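Local coordinates for protein 3-oxo-tetronate kinase (PDB 1YZY) that catalyses the ATP-dependent phosphorylation of 3-oxo-tetronate to 3-oxo-tetronate 4-phosphate, at residues 83-88 / 150-155; 118-123 / 127-132; 301-306 / 407-412. All coordinates share one frame; numbering follows the deposited sequence.

Contact 1. Residues 83-88 / 150-155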
ATOM      1  N   SER A  83      -6.401  10.412   0.198  1.00 14.83           N
ATOM      2  CA  SER A  83      -7.736  10.797  -0.253  1.00 15.59           C
ATOM      3  C   SER A  83      -8.309  12.008   0.509  1.00 19.18           C
ATOM      4  O   SER A  83      -9.327  12.583   0.105  1.00 17.77           O
ATOM      5  CB  SER A  83      -8.692   9.597  -0.202  1.00 16.16           C
ATOM      6  OG  SER A  83      -8.928   9.144   1.124  1.00 19.96           O
ATOM      7  N   THR A  84      -7.658  12.391   1.606  1.00 17.71           N
ATOM      8  CA  THR A  84      -8.082  13.554   2.390  1.00 15.51           C
ATOM      9  C   THR A  84      -7.167  14.750   2.102  1.00 17.17           C
ATOM     10  O   THR A  84      -7.187  15.761   2.810  1.00 18.46           O
ATOM     11  CB  THR A  84      -8.166  13.259   3.900  1.00 19.56           C
ATOM     12  OG1 THR A  84      -7.171  12.300   4.270  1.00 18.44           O
ATOM     13  CG2 THR A  84      -9.525  12.698   4.248  1.00 24.38           C
ATOM     14  N   PHE A  85      -6.379  14.615   1.034  1.00 14.55           N
ATOM     15  CA  PHE A  85      -5.466  15.651   0.560  1.00 19.69           C
ATOM     16  C   PHE A  85      -4.433  16.112   1.596  1.00 15.89           C
ATOM     17  O   PHE A  85      -3.931  17.231   1.511  1.00 18.98           O
ATOM     18  CB  PHE A  85      -6.290  16.847   0.037  1.00 15.01           C
ATOM     19  CG  PHE A  85      -5.659  17.565  -1.123  1.00 12.95           C
ATOM     20  CD1 PHE A  85      -5.553  16.949  -2.366  1.00 10.96           C
ATOM     21  CD2 PHE A  85      -5.183  18.866  -0.982  1.00 10.78           C
ATOM     22  CE1 PHE A  85      -4.983  17.617  -3.448  1.00 12.30           C
ATOM     23  CE2 PHE A  85      -4.605  19.542  -2.069  1.00 14.36           C
ATOM     24  CZ  PHE A  85      -4.509  18.914  -3.295  1.00 10.69           C
ATOM     25  N   ASP A  86      -4.072  15.220   2.520  1.00 17.66           N
ATOM     26  CA  ASP A  86      -3.102  15.507   3.595  1.00 20.24           C
ATOM     27  C   ASP A  86      -1.911  16.353   3.161  1.00 18.66           C
ATOM     28  O   ASP A  86      -1.080  15.901   2.370  1.00 19.22           O
ATOM     29  CB  ASP A  86      -2.597  14.205   4.223  1.00 10.34           C
ATOM     30  CG  ASP A  86      -3.715  13.380   4.810  1.00 13.70           C
ATOM     31  OD1 ASP A  86      -4.708  13.164   4.092  1.00 17.28           O
ATOM     32  OD2 ASP A  86      -3.613  12.954   5.982  1.00 15.42           O
ATOM     33  N   SER A  87      -1.827  17.556   3.726  1.00 15.39           N
ATOM     34  CA  SER A  87      -0.773  18.518   3.420  1.00 15.96           C
ATOM     35  C   SER A  87      -0.967  19.802   4.238  1.00 14.26           C
ATOM     36  O   SER A  87      -1.806  19.857   5.142  1.00 17.95           O
ATOM     37  CB  SER A  87      -0.812  18.857   1.922  1.00 15.16           C
ATOM     38  OG  SER A  87      -2.125  19.232   1.505  1.00 19.00           O
ATOM     39  N   THR A  88      -0.129  20.799   3.957  1.00 15.67           N
ATOM     40  CA  THR A  88      -0.189  22.124   4.589  1.00 22.60           C
ATOM     41  C   THR A  88       0.196  23.128   3.499  1.00 23.88           C
ATOM     42  O   THR A  88       0.417  22.739   2.347  1.00 19.74           O
ATOM     43  CB  THR A  88       0.798  22.289   5.776  1.00 25.91           C
ATOM     44  OG1 THR A  88       2.147  22.199   5.306  1.00 22.67           O
ATOM     45  CG2 THR A  88       0.549  21.238   6.852  1.00 33.06           C
ATOM     46  N   ALA A 150     -12.191  22.856   3.001  1.00 22.06           N
ATOM     47  CA  ALA A 150     -12.639  21.720   2.203  1.00 20.87           C
ATOM     48  C   ALA A 150     -12.500  21.954   0.701  1.00 19.95           C
ATOM     49  O   ALA A 150     -12.637  21.024  -0.085  1.00 21.48           O
ATOM     50  CB  ALA A 150     -14.078  21.373   2.556  1.00 20.55           C
ATOM     51  N   ASN A 151     -12.198  23.191   0.313  1.00 19.64           N
ATOM     52  CA  ASN A 151     -12.050  23.574  -1.094  1.00 18.80           C
ATOM     53  C   ASN A 151     -10.657  23.217  -1.633  1.00 21.69           C
ATOM     54  O   ASN A 151      -9.658  23.846  -1.273  1.00 17.28           O
ATOM     55  CB  ASN A 151     -12.325  25.080  -1.242  1.00 11.76           C
ATOM     56  CG  ASN A 151     -12.436  25.531  -2.685  1.00 19.68           C
ATOM     57  OD1 ASN A 151     -11.446  25.779  -3.355  1.00 20.12           O
ATOM     58  ND2 ASN A 151     -13.659  25.683  -3.156  1.00 30.83           N
ATOM     59  N   LEU A 152     -10.618  22.233  -2.529  1.00 17.26           N
ATOM     60  CA  LEU A 152      -9.380  21.742  -3.120  1.00 15.20           C
ATOM     61  C   LEU A 152      -8.572  22.727  -3.943  1.00 18.65           C
ATOM     62  O   LEU A 152      -7.341  22.647  -3.959  1.00 18.71           O
ATOM     63  CB  LEU A 152      -9.642  20.460  -3.928  1.00 10.72           C
ATOM     64  CG  LEU A 152     -10.061  19.240  -3.100  1.00 14.42           C
ATOM     65  CD1 LEU A 152     -10.680  18.156  -3.982  1.00  8.81           C
ATOM     66  CD2 LEU A 152      -8.848  18.703  -2.351  1.00 11.61           C
ATOM     67  N   MET A 153      -9.246  23.582  -4.709  1.00 19.74           N
ATOM     68  CA  MET A 153      -8.539  24.577  -5.512  1.00 23.10           C
ATOM     69  C   MET A 153      -7.801  25.539  -4.576  1.00 19.67           C
ATOM     70  O   MET A 153      -6.725  26.022  -4.907  1.00 19.00           O
ATOM     71  CB  MET A 153      -9.495  25.372  -6.406  1.00 19.10           C
ATOM     72  CG  MET A 153     -10.138  24.591  -7.536  1.00 23.26           C
ATOM     73  SD  MET A 153     -11.445  23.508  -6.972  1.00 21.67           S
ATOM     74  CE  MET A 153     -12.669  24.675  -6.435  1.00 21.40           C
ATOM     75  N   ARG A 154      -8.411  25.833  -3.430  1.00 19.52           N
ATOM     76  CA  ARG A 154      -7.817  26.730  -2.440  1.00 25.32           C
ATOM     77  C   ARG A 154      -6.657  26.053  -1.716  1.00 25.64           C
ATOM     78  O   ARG A 154      -5.641  26.693  -1.424  1.00 25.16           O
ATOM     79  CB  ARG A 154      -8.863  27.219  -1.421  1.00 21.01           C
ATOM     80  CG  ARG A 154      -9.831  28.273  -1.975  1.00 19.94           C
ATOM     81  CD  ARG A 154     -10.492  29.094  -0.879  1.00 18.96           C
ATOM     82  NE  ARG A 154     -11.278  28.301   0.074  1.00 15.68           N
ATOM     83  CZ  ARG A 154     -12.609  28.265   0.118  1.00 14.09           C
ATOM     84  NH1 ARG A 154     -13.341  28.961  -0.747  1.00 10.87           N
ATOM     85  NH2 ARG A 154     -13.213  27.576   1.069  1.00 13.46           N
ATOM     86  N   LEU A 155      -6.836  24.773  -1.399  1.00 18.99           N
ATOM     87  CA  LEU A 155      -5.807  23.989  -0.726  1.00 17.56           C
ATOM     88  C   LEU A 155      -4.585  23.858  -1.620  1.00 15.99           C
ATOM     89  O   LEU A 155      -3.454  24.026  -1.163  1.00 18.94           O
ATOM     90  CB  LEU A 155      -6.327  22.595  -0.382  1.00  9.45           C
ATOM     91  CG  LEU A 155      -7.371  22.516   0.713  1.00 14.32           C
ATOM     92  CD1 LEU A 155      -7.914  21.105   0.779  1.00 14.92           C
ATOM     93  CD2 LEU A 155      -6.774  22.959   2.048  1.00 12.79           C
TER
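Phe85 carries this contact from the loop side, laying its ring against Leu152 and Leu155 in the first turn of helix 152-159. The tight part is the methyl of Leu152: CD2 sits over one face of the Phe85 ring, 3.8 Å from its centroid and 19° off the normal, a CH-pi contact. It is displaced toward the rim on the CB side, where it comes within 3.6 Å of Phe85 CG. With CG beside the backbone N (chi1 -67°), the end of Leu152 comes nearer the ring although its CB does not point at the loop. Leu155, further along the helix, meets the ring obliquely and less closely, with CB 3.9 Å from Phe85 CE2 and CD1 at the same distance from Phe85 CD2. Phe85 is further enclosed by Tyr81, edge-to-face, and by Ile93 of helix 93-104.

Two short bonds fold the loop on itself: Ser87 OG donates to Phe85 O over 2.7 Å, and Thr84 OG1 donates to Asp86 OD1 over 2.6 Å. Ser87 OG also bonds Gln159 NE2, one polar link to the same helix. At the start of that helix Asn151 is the N-cap, its OD1 accepting from Arg154 N at 3.0 Å. Away from the ring the helix is more open: Met153 turns from the loop, and Arg154 is exposed and pairs with Asp149. Between the two segments the chemistry is entirely apolar, so what holds this loop of the sugar-binding domain against the helix here is the hydrophobic burial of one aromatic ring under two leucines.

Contact 2. Residues 118-123 / 127-132; sequences NGRTIF and LFVGDV
Gly119 to Ile122 run against Leu127 to Gly130 in a beta hairpin, whose second strand leads into a type II' turn from Val129 to Val132. Backbone bonds set the register. Thr121 and Phe128 form the hydrogen-bonded pair: Phe128 N donates to Thr121 O at 2.7 Å, while the return bond, Thr121 N to Phe128 O, is weak at 3.4 Å. Beyond them, Gly130 N reaches Gly119 O over 2.9 Å. Gly119 and Gly130 both have positive phi, which glycine accommodates readily.

Side-chain contacts divide between the two faces of the hairpin. On the face of Ile122 and Leu127, both buried, Leu127 CD1 lies 3.9 Å from Ile122 CG1. Further along the same face Arg120 and Val129, partly exposed, run side by side, and the guanidinium lies with one face against Val129 CG1, 3.4 Å from Arg120 NH1. The other face carries Thr121 and Phe128, with Thr121 OG1 at 3.4 Å from Phe128 CB.

The polar bonds of Arg120 form a separate group. A bend at chi2 (-64°) folds its chain back, and NH1 donates to Gly119 O from well above the carbonyl plane, whereas Gly130 N lies in that plane. NE has a weak bond to Ser83 OG.

A water bridges Thr121 and Gly130, at the turn end of the pairing, 2.6 Å from Thr121 OG1 and donating to Gly130 O at 2.9 Å.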
ATOM      1  N   ASN A 118     -16.123   4.694  -1.545  1.00 23.07           N
ATOM      2  CA  ASN A 118     -15.454   4.613  -0.259  1.00 22.65           C
ATOM      3  C   ASN A 118     -15.539   5.913   0.536  1.00 20.30           C
ATOM      4  O   ASN A 118     -14.644   6.250   1.309  1.00 23.27           O
ATOM      5  CB  ASN A 118     -14.010   4.141  -0.439  1.00 26.53           C
ATOM      6  CG  ASN A 118     -13.930   2.666  -0.823  1.00 35.07           C
ATOM      7  OD1 ASN A 118     -14.814   1.870  -0.477  1.00 43.69           O
ATOM      8  ND2 ASN A 118     -12.873   2.292  -1.535  1.00 42.54           N
ATOM      9  N   GLY A 119     -16.630   6.643   0.331  1.00 15.52           N
ATOM     10  CA  GLY A 119     -16.867   7.877   1.055  1.00 13.71           C
ATOM     11  C   GLY A 119     -15.990   9.086   0.805  1.00 17.40           C
ATOM     12  O   GLY A 119     -15.895   9.952   1.668  1.00 16.24           O
ATOM     13  N   ARG A 120     -15.336   9.149  -0.345  1.00 17.07           N
ATOM     14  CA  ARG A 120     -14.498  10.299  -0.668  1.00 12.40           C
ATOM     15  C   ARG A 120     -15.082  10.943  -1.914  1.00 19.44           C
ATOM     16  O   ARG A 120     -14.831  10.496  -3.038  1.00 16.10           O
ATOM     17  CB  ARG A 120     -13.044   9.871  -0.914  1.00 16.42           C
ATOM     18  CG  ARG A 120     -12.323   9.334   0.321  1.00 24.25           C
ATOM     19  CD  ARG A 120     -12.178  10.407   1.390  1.00 16.78           C
ATOM     20  NE  ARG A 120     -11.493   9.924   2.585  1.00 22.32           N
ATOM     21  CZ  ARG A 120     -12.099   9.356   3.624  1.00 25.71           C
ATOM     22  NH1 ARG A 120     -13.414   9.186   3.629  1.00 26.98           N
ATOM     23  NH2 ARG A 120     -11.386   8.974   4.672  1.00 32.43           N
ATOM     24  N   THR A 121     -15.889  11.976  -1.710  1.00 13.63           N
ATOM     25  CA  THR A 121     -16.538  12.674  -2.815  1.00 13.10           C
ATOM     26  C   THR A 121     -16.116  14.132  -2.975  1.00 16.78           C
ATOM     27  O   THR A 121     -15.741  14.799  -2.009  1.00 16.11           O
ATOM     28  CB  THR A 121     -18.064  12.588  -2.679  1.00 12.03           C
ATOM     29  OG1 THR A 121     -18.458  12.970  -1.357  1.00 11.28           O
ATOM     30  CG2 THR A 121     -18.539  11.162  -2.932  1.00 10.11           C
ATOM     31  N   ILE A 122     -16.142  14.611  -4.214  1.00 14.67           N
ATOM     32  CA  ILE A 122     -15.766  15.989  -4.526  1.00 18.02           C
ATOM     33  C   ILE A 122     -16.888  16.711  -5.267  1.00 17.21           C
ATOM     34  O   ILE A 122     -17.178  16.373  -6.417  1.00 21.07           O
ATOM     35  CB  ILE A 122     -14.527  16.042  -5.468  1.00 12.00           C
ATOM     36  CG1 ILE A 122     -13.300  15.382  -4.835  1.00 10.82           C
ATOM     37  CG2 ILE A 122     -14.213  17.481  -5.874  1.00 10.68           C
ATOM     38  CD1 ILE A 122     -12.157  15.247  -5.821  1.00 16.78           C
ATOM     39  N   PHE A 123     -17.544  17.668  -4.619  1.00 19.94           N
ATOM     40  CA  PHE A 123     -18.580  18.436  -5.306  1.00 20.68           C
ATOM     41  C   PHE A 123     -18.246  19.926  -5.268  1.00 21.04           C
ATOM     42  O   PHE A 123     -18.108  20.519  -4.194  1.00 21.07           O
ATOM     43  CB  PHE A 123     -19.983  18.188  -4.746  1.00 19.53           C
ATOM     44  CG  PHE A 123     -21.073  18.882  -5.536  1.00 18.83           C
ATOM     45  CD1 PHE A 123     -21.339  18.510  -6.854  1.00 16.52           C
ATOM     46  CD2 PHE A 123     -21.787  19.947  -4.984  1.00 15.97           C
ATOM     47  CE1 PHE A 123     -22.297  19.191  -7.619  1.00 14.81           C
ATOM     48  CE2 PHE A 123     -22.743  20.630  -5.738  1.00 21.45           C
ATOM     49  CZ  PHE A 123     -22.996  20.252  -7.059  1.00 19.38           C
ATOM     50  N   LEU A 127     -14.053  18.798  -1.003  1.00 13.00           N
ATOM     51  CA  LEU A 127     -13.888  17.397  -0.636  1.00  7.21           C
ATOM     52  C   LEU A 127     -14.750  17.047   0.564  1.00 15.32           C
ATOM     53  O   LEU A 127     -14.794  17.783   1.556  1.00 18.73           O
ATOM     54  CB  LEU A 127     -12.416  17.076  -0.338  1.00  8.83           C
ATOM     55  CG  LEU A 127     -12.034  15.629   0.008  1.00  6.04           C
ATOM     56  CD1 LEU A 127     -12.240  14.719  -1.192  1.00  7.57           C
ATOM     57  CD2 LEU A 127     -10.575  15.580   0.438  1.00 10.46           C
ATOM     58  N   PHE A 128     -15.476  15.944   0.443  1.00 11.65           N
ATOM     59  CA  PHE A 128     -16.323  15.459   1.515  1.00 16.05           C
ATOM     60  C   PHE A 128     -15.730  14.148   2.006  1.00 13.87           C
ATOM     61  O   PHE A 128     -15.140  13.392   1.237  1.00 18.18           O
ATOM     62  CB  PHE A 128     -17.765  15.242   1.020  1.00 13.32           C
ATOM     63  CG  PHE A 128     -18.525  16.523   0.769  1.00 17.22           C
ATOM     64  CD1 PHE A 128     -19.404  17.027   1.728  1.00 13.97           C
ATOM     65  CD2 PHE A 128     -18.352  17.235  -0.416  1.00 18.51           C
ATOM     66  CE1 PHE A 128     -20.097  18.219   1.514  1.00 19.07           C
ATOM     67  CE2 PHE A 128     -19.040  18.433  -0.644  1.00 23.31           C
ATOM     68  CZ  PHE A 128     -19.913  18.922   0.326  1.00 21.94           C
ATOM     69  N   VAL A 129     -15.809  13.935   3.311  1.00 18.26           N
ATOM     70  CA  VAL A 129     -15.309  12.720   3.932  1.00 18.93           C
ATOM     71  C   VAL A 129     -16.507  12.103   4.674  1.00 18.86           C
ATOM     72  O   VAL A 129     -16.866  12.369   5.815  1.00 31.57           O
ATOM     73  CB  VAL A 129     -14.303  13.039   5.062  1.00 17.17           C
ATOM     74  CG1 VAL A 129     -13.907  11.764   5.785  1.00 23.06           C
ATOM     75  CG2 VAL A 129     -13.071  13.701   4.478  1.00 13.24           C
ATOM     76  N   GLY A 130     -17.132  11.221   3.907  1.00 23.39           N
ATOM     77  CA  GLY A 130     -18.355  10.537   4.246  1.00 21.92           C
ATOM     78  C   GLY A 130     -19.454  11.560   3.994  1.00 22.93           C
ATOM     79  O   GLY A 130     -19.510  12.149   2.916  1.00 22.76           O
ATOM     80  N   ASP A 131     -20.280  11.816   5.004  1.00 24.16           N
ATOM     81  CA  ASP A 131     -21.388  12.770   4.893  1.00 22.82           C
ATOM     82  C   ASP A 131     -21.037  14.233   5.205  1.00 25.26           C
ATOM     83  O   ASP A 131     -21.902  15.114   5.116  1.00 22.20           O
ATOM     84  CB  ASP A 131     -22.537  12.354   5.829  1.00 34.50           C
ATOM     85  CG  ASP A 131     -23.262  11.085   5.377  1.00 43.33           C
ATOM     86  OD1 ASP A 131     -23.126  10.669   4.203  1.00 51.11           O
ATOM     87  OD2 ASP A 131     -23.997  10.511   6.210  1.00 45.19           O
ATOM     88  N   VAL A 132     -19.798  14.494   5.606  1.00 20.74           N
ATOM     89  CA  VAL A 132     -19.407  15.850   5.967  1.00 21.61           C
ATOM     90  C   VAL A 132     -18.245  16.417   5.167  1.00 23.98           C
ATOM     91  O   VAL A 132     -17.486  15.678   4.540  1.00 18.95           O
ATOM     92  CB  VAL A 132     -19.046  15.942   7.478  1.00 26.84           C
ATOM     93  CG1 VAL A 132     -20.238  15.587   8.332  1.00 25.08           C
ATOM     94  CG2 VAL A 132     -17.874  15.027   7.809  1.00 30.68           C
TER
HETATM   95  O   HOH W   1     -18.513  11.061   0.470  1.00 35.84           O

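Contact 3. Residues 301-306 / 407-412; sequences EFAPMV and YAQGMF
Gln409, on the last helix of the chain, sends its side chain straight at the loop residues Phe302 and Ala303. CG stands beside the backbone N (chi1 -54°) and the chain is extended beyond it, so the flat amide end arrives at the loop while the helix backbone stays well back. Phe302 lies at a slant to this side chain, its ring plane 73° from that of the amide. The amide comes to the ring's edge, with Gln409 CD 4.2 Å from Phe302 CD1, and there is no stacking. Ala303 points its methyl at the same group: Gln409 CD lies 3.9 Å from Ala303 CB and equally far from Ala303 N.

The loop leads into strand 305-307 of the nucleotide-binding domain, which bonds through its backbone to strand 248-252. Tyr266 of helix 257-266 packs on Phe302 and bonds Ala303 O through its hydroxyl.

The oxygen and nitrogen of the amide may well be exchanged, and a bond to the backbone N-H of Ala303 is thus possible but unproven. What joins the C-terminal helix to the loop before strand 305-307 is therefore chiefly the fit of a flat amide against a methyl and a ring edge, any polar share depending on the amide's true orientation.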
ATOM      1  N   GLU A 301      -0.686 -31.300   6.448  1.00 45.36           N
ATOM      2  CA  GLU A 301      -1.548 -30.696   5.443  1.00 47.92           C
ATOM      3  C   GLU A 301      -1.451 -29.175   5.480  1.00 46.41           C
ATOM      4  O   GLU A 301      -1.425 -28.522   4.437  1.00 49.05           O
ATOM      5  CB  GLU A 301      -2.994 -31.170   5.602  1.00 52.17           C
ATOM      6  CG  GLU A 301      -3.553 -31.096   7.009  1.00 62.78           C
ATOM      7  CD  GLU A 301      -4.943 -31.697   7.093  1.00 69.61           C
ATOM      8  OE1 GLU A 301      -5.904 -31.046   6.625  1.00 73.24           O
ATOM      9  OE2 GLU A 301      -5.072 -32.830   7.608  1.00 72.73           O
ATOM     10  N   PHE A 302      -1.387 -28.618   6.685  1.00 40.63           N
ATOM     11  CA  PHE A 302      -1.263 -27.174   6.849  1.00 39.35           C
ATOM     12  C   PHE A 302       0.084 -26.792   7.462  1.00 34.14           C
ATOM     13  O   PHE A 302       0.594 -27.477   8.354  1.00 35.93           O
ATOM     14  CB  PHE A 302      -2.424 -26.625   7.683  1.00 46.60           C
ATOM     15  CG  PHE A 302      -3.739 -26.586   6.940  1.00 50.44           C
ATOM     16  CD1 PHE A 302      -3.830 -25.966   5.689  1.00 55.07           C
ATOM     17  CD2 PHE A 302      -4.884 -27.174   7.485  1.00 52.39           C
ATOM     18  CE1 PHE A 302      -5.038 -25.933   4.992  1.00 60.36           C
ATOM     19  CE2 PHE A 302      -6.099 -27.147   6.794  1.00 60.03           C
ATOM     20  CZ  PHE A 302      -6.175 -26.526   5.546  1.00 61.95           C
ATOM     21  N   ALA A 303       0.673 -25.723   6.938  1.00 25.60           N
ATOM     22  CA  ALA A 303       1.965 -25.225   7.394  1.00 26.90           C
ATOM     23  C   ALA A 303       2.058 -25.079   8.910  1.00 23.05           C
ATOM     24  O   ALA A 303       1.085 -24.708   9.574  1.00 23.72           O
ATOM     25  CB  ALA A 303       2.266 -23.909   6.731  1.00 22.58           C
ATOM     26  N   PRO A 304       3.229 -25.404   9.484  1.00 20.18           N
ATOM     27  CA  PRO A 304       3.415 -25.296  10.932  1.00 15.39           C
ATOM     28  C   PRO A 304       3.468 -23.828  11.372  1.00 19.11           C
ATOM     29  O   PRO A 304       3.976 -22.969  10.658  1.00 17.98           O
ATOM     30  CB  PRO A 304       4.740 -26.022  11.151  1.00 17.09           C
ATOM     31  CG  PRO A 304       5.491 -25.707   9.921  1.00 19.00           C
ATOM     32  CD  PRO A 304       4.453 -25.908   8.838  1.00 14.97           C
ATOM     33  N   MET A 305       2.958 -23.547  12.559  1.00 14.26           N
ATOM     34  CA  MET A 305       2.940 -22.181  13.048  1.00 19.31           C
ATOM     35  C   MET A 305       3.630 -21.983  14.402  1.00 19.29           C
ATOM     36  O   MET A 305       3.354 -22.624  15.422  1.00 16.97           O
ATOM     37  CB  MET A 305       1.484 -21.719  13.226  1.00 15.27           C
ATOM     38  CG  MET A 305       1.315 -20.488  14.119  1.00 19.49           C
ATOM     39  SD  MET A 305      -0.370 -19.873  14.212  1.00 23.36           S
ATOM     40  CE  MET A 305      -1.168 -21.079  15.280  1.00 24.26           C
ATOM     41  N   VAL A 306       4.565 -21.036  14.362  1.00 19.45           N
ATOM     42  CA  VAL A 306       5.356 -20.521  15.471  1.00 20.27           C
ATOM     43  C   VAL A 306       4.727 -19.172  15.806  1.00 20.79           C
ATOM     44  O   VAL A 306       4.738 -18.262  14.975  1.00 24.79           O
ATOM     45  CB  VAL A 306       6.845 -20.310  15.169  1.00  9.65           C
ATOM     46  CG1 VAL A 306       7.572 -19.972  16.449  1.00 12.09           C
ATOM     47  CG2 VAL A 306       7.444 -21.545  14.540  1.00 10.38           C
ATOM     48  N   TYR A 407      -7.053 -20.326   5.235  1.00 21.95           N
ATOM     49  CA  TYR A 407      -7.594 -19.785   3.985  1.00 26.67           C
ATOM     50  C   TYR A 407      -6.490 -19.324   3.036  1.00 27.69           C
ATOM     51  O   TYR A 407      -6.529 -19.625   1.838  1.00 26.07           O
ATOM     52  CB  TYR A 407      -8.559 -18.624   4.245  1.00 31.95           C
ATOM     53  CG  TYR A 407      -9.203 -18.121   2.977  1.00 34.72           C
ATOM     54  CD1 TYR A 407      -9.987 -18.971   2.194  1.00 40.85           C
ATOM     55  CD2 TYR A 407      -8.976 -16.826   2.519  1.00 35.27           C
ATOM     56  CE1 TYR A 407     -10.521 -18.549   0.983  1.00 40.73           C
ATOM     57  CE2 TYR A 407      -9.510 -16.388   1.302  1.00 38.80           C
ATOM     58  CZ  TYR A 407     -10.280 -17.259   0.538  1.00 43.69           C
ATOM     59  OH  TYR A 407     -10.795 -16.856  -0.677  1.00 36.59           O
ATOM     60  N   ALA A 408      -5.546 -18.548   3.566  1.00 24.72           N
ATOM     61  CA  ALA A 408      -4.419 -18.054   2.788  1.00 27.65           C
ATOM     62  C   ALA A 408      -3.746 -19.201   2.031  1.00 28.49           C
ATOM     63  O   ALA A 408      -3.274 -19.028   0.906  1.00 28.81           O
ATOM     64  CB  ALA A 408      -3.420 -17.385   3.709  1.00 28.51           C
ATOM     65  N   GLN A 409      -3.703 -20.372   2.666  1.00 32.82           N
ATOM     66  CA  GLN A 409      -3.101 -21.564   2.077  1.00 35.19           C
ATOM     67  C   GLN A 409      -4.066 -22.322   1.166  1.00 38.47           C
ATOM     68  O   GLN A 409      -3.667 -22.867   0.134  1.00 24.25           O
ATOM     69  CB  GLN A 409      -2.620 -22.497   3.181  1.00 36.71           C
ATOM     70  CG  GLN A 409      -1.705 -21.829   4.168  1.00 38.37           C
ATOM     71  CD  GLN A 409      -1.200 -22.779   5.218  1.00 39.75           C
ATOM     72  OE1 GLN A 409      -1.415 -22.570   6.409  1.00 44.96           O
ATOM     73  NE2 GLN A 409      -0.508 -23.829   4.783  1.00 38.09           N
ATOM     74  N   GLY A 410      -5.328 -22.376   1.575  1.00 40.14           N
ATOM     75  CA  GLY A 410      -6.330 -23.072   0.796  1.00 46.12           C
ATOM     76  C   GLY A 410      -6.414 -22.683  -0.668  1.00 48.33           C
ATOM     77  O   GLY A 410      -6.645 -23.543  -1.514  1.00 49.22           O
ATOM     78  N   MET A 411      -6.233 -21.404  -0.984  1.00 52.18           N
ATOM     79  CA  MET A 411      -6.330 -20.967  -2.372  1.00 55.48           C
ATOM     80  C   MET A 411      -5.266 -21.471  -3.347  1.00 59.28           C
ATOM     81  O   MET A 411      -5.531 -21.542  -4.550  1.00 61.09           O
ATOM     82  CB  MET A 411      -6.495 -19.445  -2.476  1.00 54.81           C
ATOM     83  CG  MET A 411      -5.355 -18.611  -1.920  1.00 51.35           C
ATOM     84  SD  MET A 411      -5.774 -16.856  -2.010  1.00 49.40           S
ATOM     85  CE  MET A 411      -6.846 -16.723  -0.576  1.00 34.12           C
ATOM     86  N   PHE A 412      -4.067 -21.793  -2.865  1.00 61.97           N
ATOM     87  CA  PHE A 412      -3.039 -22.297  -3.774  1.00 66.41           C
ATOM     88  C   PHE A 412      -2.795 -23.803  -3.661  1.00 70.23           C
ATOM     89  O   PHE A 412      -1.771 -24.318  -4.126  1.00 73.99           O
ATOM     90  CB  PHE A 412      -1.730 -21.490  -3.674  1.00 64.71           C
ATOM     91  CG  PHE A 412      -0.935 -21.729  -2.416  1.00 63.58           C
ATOM     92  CD1 PHE A 412      -1.261 -21.075  -1.233  1.00 60.14           C
ATOM     93  CD2 PHE A 412       0.177 -22.570  -2.432  1.00 63.09           C
ATOM     94  CE1 PHE A 412      -0.492 -21.250  -0.089  1.00 56.51           C
ATOM     95  CE2 PHE A 412       0.951 -22.751  -1.293  1.00 61.61           C
ATOM     96  CZ  PHE A 412       0.615 -22.088  -0.119  1.00 57.11           C
TER

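Overall arrangement
From the N terminus, strand 77-80 leads into the loop 83-88, and contact 1 closes when the chain comes back at the start of helix 152-159, more than sixty residues later. Contact 2, the short hairpin of 118-123 and 127-132, opens and closes within that loop. The two contacts touch, with centres about 12 Å apart, and a probable hydrogen bond from Leu127 to Ala150 joins them; both belong to the sugar-binding domain. Contact 3 follows in series and closes a loop of about a hundred residues, from the segment leading into strand 305-307 of the nucleotide-binding domain to the last helix, 404-410. Its centre lies about 44 Å from that of contact 1, on the opposite side of the chain's centre.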